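Local coordinates for protein ATP-dependent RNA helicase HrpB (Escherichia coli, PDB 6EUD) that hydrolyses ATP to ADP and phosphate as a bacterial DExH-box helicase of the DEAH/RHA group and binds single-stranded RNA, at residues I445-G458 with D548-D560. Sequence-based numbering, arbitrary orientation.
Sequences ILEEPPRMGNSDLG and DARILLALLVDID
With CG of Leu-553 turned opposite its own carbonyl carbon (chi1 -83°) and chi2 extended, its two methyls reach into 445-458. Leu-553 CD1 lies 3.9 Å from Pro-450 CD and 4.0 Å from CG2 of Ile-445, the Ile-445 side chain crossing that of Leu-553 at about a right angle; CD2 of Leu-446 and CD1 of Leu-457 also border this methyl. The other methyl, Leu-553 CD2, sits 3.5 Å from Asn-454 O. Beside this apolar plug the backbones form a single beta bridge, Asp-456 with Ala-554: Ala-554 N gives to Ser-455 O at 2.7 Å, and Leu-457 N gives to Ala-554 O, also at 2.7 Å. The bridge falls just past Leu-553, where the chain turns a corner between strands 548-552 and 554-556, and ties the loop after helix 433-447 to strand 554-556. Asp-456 is also the N-cap of helix 457-462, its OD1 taking Gly-458 N at 2.9 Å from above the carboxylate plane. With an alanine here the carboxylate is gone, and Gly-458 N would probably lose its capping acceptor at the start of the helix. Leu-555 CD1 packs on the same turn, 3.7 Å from Gly-458 N, while Ser-455 OG bonds to Asp-527.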
loop_
_atom_site.group_PDB
_atom_site.type_symbol
_atom_site.label_atom_id
_atom_site.label_comp_id
_atom_site.label_asym_id
_atom_site.label_seq_id
_atom_site.Cartn_x
_atom_site.Cartn_y
_atom_site.Cartn_z
ATOM N N ILE A 445 15.740 -17.848 -10.227
ATOM C CA ILE A 445 16.513 -17.540 -9.032
ATOM C C ILE A 445 15.828 -16.520 -8.117
ATOM O O ILE A 445 15.673 -16.763 -6.921
ATOM C CB ILE A 445 17.908 -17.005 -9.399
ATOM C CG1 ILE A 445 18.689 -18.096 -10.120
ATOM C CG2 ILE A 445 18.650 -16.552 -8.135
ATOM C CD1 ILE A 445 20.020 -17.644 -10.614
ATOM N N LEU A 446 15.432 -15.372 -8.666
ATOM C CA LEU A 446 14.796 -14.326 -7.848
ATOM C C LEU A 446 13.456 -14.772 -7.221
ATOM O O LEU A 446 13.084 -14.299 -6.152
ATOM C CB LEU A 446 14.618 -13.049 -8.687
ATOM C CG LEU A 446 15.968 -12.420 -9.065
ATOM C CD1 LEU A 446 15.843 -11.210 -10.000
ATOM C CD2 LEU A 446 16.728 -12.023 -7.807
ATOM N N GLU A 447 12.748 -15.697 -7.874
ATOM C CA GLU A 447 11.529 -16.312 -7.320
ATOM C C GLU A 447 11.790 -17.289 -6.160
ATOM O O GLU A 447 10.962 -17.441 -5.262
ATOM C CB GLU A 447 10.767 -17.063 -8.423
ATOM C CG GLU A 447 10.027 -16.183 -9.384
ATOM C CD GLU A 447 9.308 -16.952 -10.499
ATOM O OE1 GLU A 447 9.364 -18.216 -10.571
ATOM O OE2 GLU A 447 8.665 -16.261 -11.314
ATOM N N GLU A 448 12.917 -17.995 -6.227
ATOM C CA GLU A 448 13.292 -18.981 -5.213
ATOM C C GLU A 448 14.770 -18.831 -4.924
ATOM O O GLU A 448 15.578 -19.634 -5.391
ATOM C CB GLU A 448 12.972 -20.403 -5.673
ATOM C CG GLU A 448 12.372 -21.255 -4.576
ATOM C CD GLU A 448 10.980 -20.793 -4.184
ATOM O OE1 GLU A 448 10.144 -20.598 -5.093
ATOM O OE2 GLU A 448 10.730 -20.604 -2.971
ATOM N N PRO A 449 15.127 -17.770 -4.178
ATOM C CA PRO A 449 16.518 -17.390 -3.889
ATOM C C PRO A 449 17.284 -18.512 -3.198
ATOM O O PRO A 449 16.673 -19.301 -2.482
ATOM C CB PRO A 449 16.367 -16.174 -2.948
ATOM C CG PRO A 449 14.981 -15.653 -3.212
ATOM C CD PRO A 449 14.158 -16.869 -3.522
ATOM N N PRO A 450 18.610 -18.570 -3.393
ATOM C CA PRO A 450 19.458 -19.514 -2.662
ATOM C C PRO A 450 19.238 -19.355 -1.165
ATOM O O PRO A 450 18.852 -18.266 -0.710
ATOM C CB PRO A 450 20.880 -19.086 -3.035
ATOM C CG PRO A 450 20.748 -18.249 -4.223
ATOM C CD PRO A 450 19.406 -17.599 -4.159
ATOM N N ARG A 451 19.477 -20.412 -0.401
ATOM C CA ARG A 451 19.277 -20.320 1.035
ATOM C C ARG A 451 20.590 -20.392 1.807
ATOM O O ARG A 451 20.592 -20.642 3.003
ATOM C CB ARG A 451 18.312 -21.399 1.499
ATOM C CG ARG A 451 16.864 -21.068 1.188
ATOM C CD ARG A 451 15.944 -22.128 1.737
ATOM N NE ARG A 451 16.162 -23.409 1.074
ATOM C CZ ARG A 451 15.637 -24.559 1.480
ATOM N NH1 ARG A 451 14.867 -24.595 2.563
ATOM N NH2 ARG A 451 15.886 -25.676 0.807
ATOM N N MET A 452 21.703 -20.163 1.117
ATOM C CA MET A 452 22.966 -19.876 1.789
ATOM C C MET A 452 23.113 -18.357 1.914
ATOM O O MET A 452 22.233 -17.598 1.488
ATOM C CB MET A 452 24.151 -20.474 1.030
ATOM C CG MET A 452 24.096 -21.983 0.801
ATOM S SD MET A 452 23.843 -22.999 2.280
ATOM C CE MET A 452 25.148 -22.423 3.372
ATOM N N GLY A 453 24.217 -17.903 2.494
ATOM C CA GLY A 453 24.397 -16.477 2.710
ATOM C C GLY A 453 25.266 -15.809 1.665
ATOM O O GLY A 453 26.149 -15.019 2.006
ATOM N N ASN A 454 25.020 -16.118 0.394
ATOM C CA ASN A 454 25.846 -15.585 -0.685
ATOM C C ASN A 454 25.139 -14.477 -1.468
ATOM O O ASN A 454 24.008 -14.644 -1.937
ATOM C CB ASN A 454 26.274 -16.700 -1.628
ATOM C CG ASN A 454 27.497 -16.335 -2.430
ATOM O OD1 ASN A 454 27.803 -15.155 -2.625
ATOM N ND2 ASN A 454 28.199 -17.347 -2.922
ATOM N N SER A 455 25.816 -13.344 -1.611
ATOM C CA SER A 455 25.154 -12.147 -2.116
ATOM C C SER A 455 25.310 -11.968 -3.622
ATOM O O SER A 455 24.535 -11.228 -4.236
ATOM C CB SER A 455 25.678 -10.895 -1.404
ATOM O OG SER A 455 26.984 -10.577 -1.851
ATOM N N ASP A 456 26.314 -12.615 -4.212
ATOM C CA ASP A 456 26.541 -12.492 -5.645
ATOM C C ASP A 456 25.499 -13.285 -6.463
ATOM O O ASP A 456 25.396 -14.514 -6.360
ATOM C CB ASP A 456 27.964 -12.931 -5.993
ATOM C CG ASP A 456 28.319 -12.662 -7.439
ATOM O OD1 ASP A 456 27.535 -11.959 -8.123
ATOM O OD2 ASP A 456 29.396 -13.118 -7.894
ATOM N N LEU A 457 24.716 -12.559 -7.261
ATOM C CA LEU A 457 23.709 -13.166 -8.136
ATOM C C LEU A 457 24.375 -13.948 -9.283
ATOM O O LEU A 457 23.796 -14.888 -9.832
ATOM C CB LEU A 457 22.776 -12.093 -8.693
ATOM C CG LEU A 457 21.760 -12.527 -9.750
ATOM C CD1 LEU A 457 20.702 -13.466 -9.178
ATOM C CD2 LEU A 457 21.126 -11.322 -10.412
ATOM N N GLY A 458 25.600 -13.566 -9.624
ATOM C CA GLY A 458 26.371 -14.278 -10.627
ATOM C C GLY A 458 26.779 -15.661 -10.154
ATOM O O GLY A 458 26.987 -16.575 -10.950
ATOM N N ASP A 548 16.284 2.125 4.655
ATOM C CA ASP A 548 17.550 1.406 4.610
ATOM C C ASP A 548 17.282 -0.082 4.521
ATOM O O ASP A 548 16.411 -0.606 5.218
ATOM C CB ASP A 548 18.408 1.716 5.837
ATOM C CG ASP A 548 19.252 2.957 5.655
ATOM O OD1 ASP A 548 20.453 2.808 5.350
ATOM O OD2 ASP A 548 18.722 4.080 5.804
ATOM N N ALA A 549 18.040 -0.764 3.672
ATOM C CA ALA A 549 17.819 -2.183 3.431
ATOM C C ALA A 549 19.130 -2.947 3.288
ATOM O O ALA A 549 20.153 -2.378 2.902
ATOM C CB ALA A 549 16.965 -2.370 2.187
ATOM N N ARG A 550 19.098 -4.236 3.611
ATOM C CA ARG A 550 20.247 -5.092 3.382
ATOM C C ARG A 550 20.197 -5.676 1.963
ATOM O O ARG A 550 19.131 -6.017 1.441
ATOM C CB ARG A 550 20.302 -6.212 4.423
ATOM C CG ARG A 550 21.620 -6.954 4.440
ATOM C CD ARG A 550 21.715 -7.889 5.633
ATOM N NE ARG A 550 20.894 -9.081 5.458
ATOM C CZ ARG A 550 21.238 -10.289 5.893
ATOM N NH1 ARG A 550 22.384 -10.458 6.542
ATOM N NH2 ARG A 550 20.436 -11.327 5.689
ATOM N N ILE A 551 21.358 -5.785 1.337
ATOM C CA ILE A 551 21.449 -6.364 0.008
ATOM C C ILE A 551 21.594 -7.875 0.122
ATOM O O ILE A 551 22.533 -8.356 0.742
ATOM C CB ILE A 551 22.625 -5.751 -0.770
ATOM C CG1 ILE A 551 22.369 -4.254 -0.989
ATOM C CG2 ILE A 551 22.828 -6.459 -2.091
ATOM C CD1 ILE A 551 23.557 -3.511 -1.558
ATOM N N LEU A 552 20.648 -8.613 -0.464
ATOM C CA LEU A 552 20.624 -10.073 -0.348
ATOM C C LEU A 552 21.193 -10.742 -1.592
ATOM O O LEU A 552 21.978 -11.684 -1.484
ATOM C CB LEU A 552 19.200 -10.569 -0.095
ATOM C CG LEU A 552 18.446 -10.064 1.137
ATOM C CD1 LEU A 552 17.061 -10.663 1.148
ATOM C CD2 LEU A 552 19.194 -10.406 2.437
ATOM N N LEU A 553 20.778 -10.264 -2.769
ATOM C CA LEU A 553 21.324 -10.731 -4.047
ATOM C C LEU A 553 21.640 -9.547 -4.939
ATOM O O LEU A 553 20.786 -8.679 -5.167
ATOM C CB LEU A 553 20.351 -11.671 -4.766
ATOM C CG LEU A 553 20.356 -13.139 -4.356
ATOM C CD1 LEU A 553 19.337 -13.893 -5.202
ATOM C CD2 LEU A 553 21.747 -13.735 -4.479
ATOM N N ALA A 554 22.866 -9.498 -5.446
ATOM C CA ALA A 554 23.269 -8.369 -6.283
ATOM C C ALA A 554 24.252 -8.801 -7.345
ATOM O O ALA A 554 24.899 -9.855 -7.240
ATOM C CB ALA A 554 23.869 -7.251 -5.444
ATOM N N LEU A 555 24.360 -7.962 -8.365
ATOM C CA LEU A 555 25.265 -8.206 -9.474
ATOM C C LEU A 555 26.186 -7.006 -9.605
ATOM O O LEU A 555 25.745 -5.856 -9.433
ATOM C CB LEU A 555 24.487 -8.439 -10.777
ATOM C CG LEU A 555 25.338 -9.014 -11.914
ATOM C CD1 LEU A 555 25.544 -10.516 -11.716
ATOM C CD2 LEU A 555 24.741 -8.698 -13.281
ATOM N N LEU A 556 27.461 -7.268 -9.880
ATOM C CA LEU A 556 28.414 -6.193 -10.089
ATOM C C LEU A 556 28.356 -5.768 -11.539
ATOM O O LEU A 556 28.256 -6.595 -12.441
ATOM C CB LEU A 556 29.836 -6.607 -9.692
ATOM C CG LEU A 556 30.682 -7.494 -10.598
ATOM C CD1 LEU A 556 31.523 -6.674 -11.563
ATOM C CD2 LEU A 556 31.585 -8.394 -9.747
ATOM N N VAL A 557 28.390 -4.460 -11.752
ATOM C CA VAL A 557 28.313 -3.891 -13.082
ATOM C C VAL A 557 29.413 -2.859 -13.271
ATOM O O VAL A 557 29.738 -2.100 -12.358
ATOM C CB VAL A 557 26.946 -3.234 -13.340
ATOM C CG1 VAL A 557 25.845 -4.276 -13.296
ATOM C CG2 VAL A 557 26.676 -2.153 -12.324
ATOM N N ASP A 558 30.012 -2.857 -14.451
ATOM C CA ASP A 558 30.848 -1.742 -14.847
ATOM C C ASP A 558 29.895 -0.655 -15.335
ATOM O O ASP A 558 29.191 -0.831 -16.332
ATOM C CB ASP A 558 31.852 -2.165 -15.921
ATOM C CG ASP A 558 32.815 -1.056 -16.286
ATOM O OD1 ASP A 558 33.987 -1.109 -15.846
ATOM O OD2 ASP A 558 32.401 -0.134 -17.017
ATOM N N ILE A 559 29.844 0.455 -14.609
ATOM C CA ILE A 559 28.801 1.439 -14.841
ATOM C C ILE A 559 28.945 2.079 -16.206
ATOM O O ILE A 559 27.952 2.474 -16.816
ATOM C CB ILE A 559 28.790 2.541 -13.739
ATOM C CG1 ILE A 559 27.537 3.415 -13.850
ATOM C CG2 ILE A 559 30.078 3.375 -13.768
ATOM C CD1 ILE A 559 26.247 2.650 -13.779
ATOM N N ASP A 560 30.178 2.158 -16.694
ATOM C CA ASP A 560 30.455 2.777 -17.986
ATOM C C ASP A 560 29.872 1.949 -19.130
ATOM O O ASP A 560 29.313 2.498 -20.084
ATOM C CB ASP A 560 31.961 2.968 -18.168
ATOM C CG ASP A 560 32.552 3.920 -17.144
ATOM O OD1 ASP A 560 32.279 5.140 -17.235
ATOM O OD2 ASP A 560 33.272 3.444 -16.240
#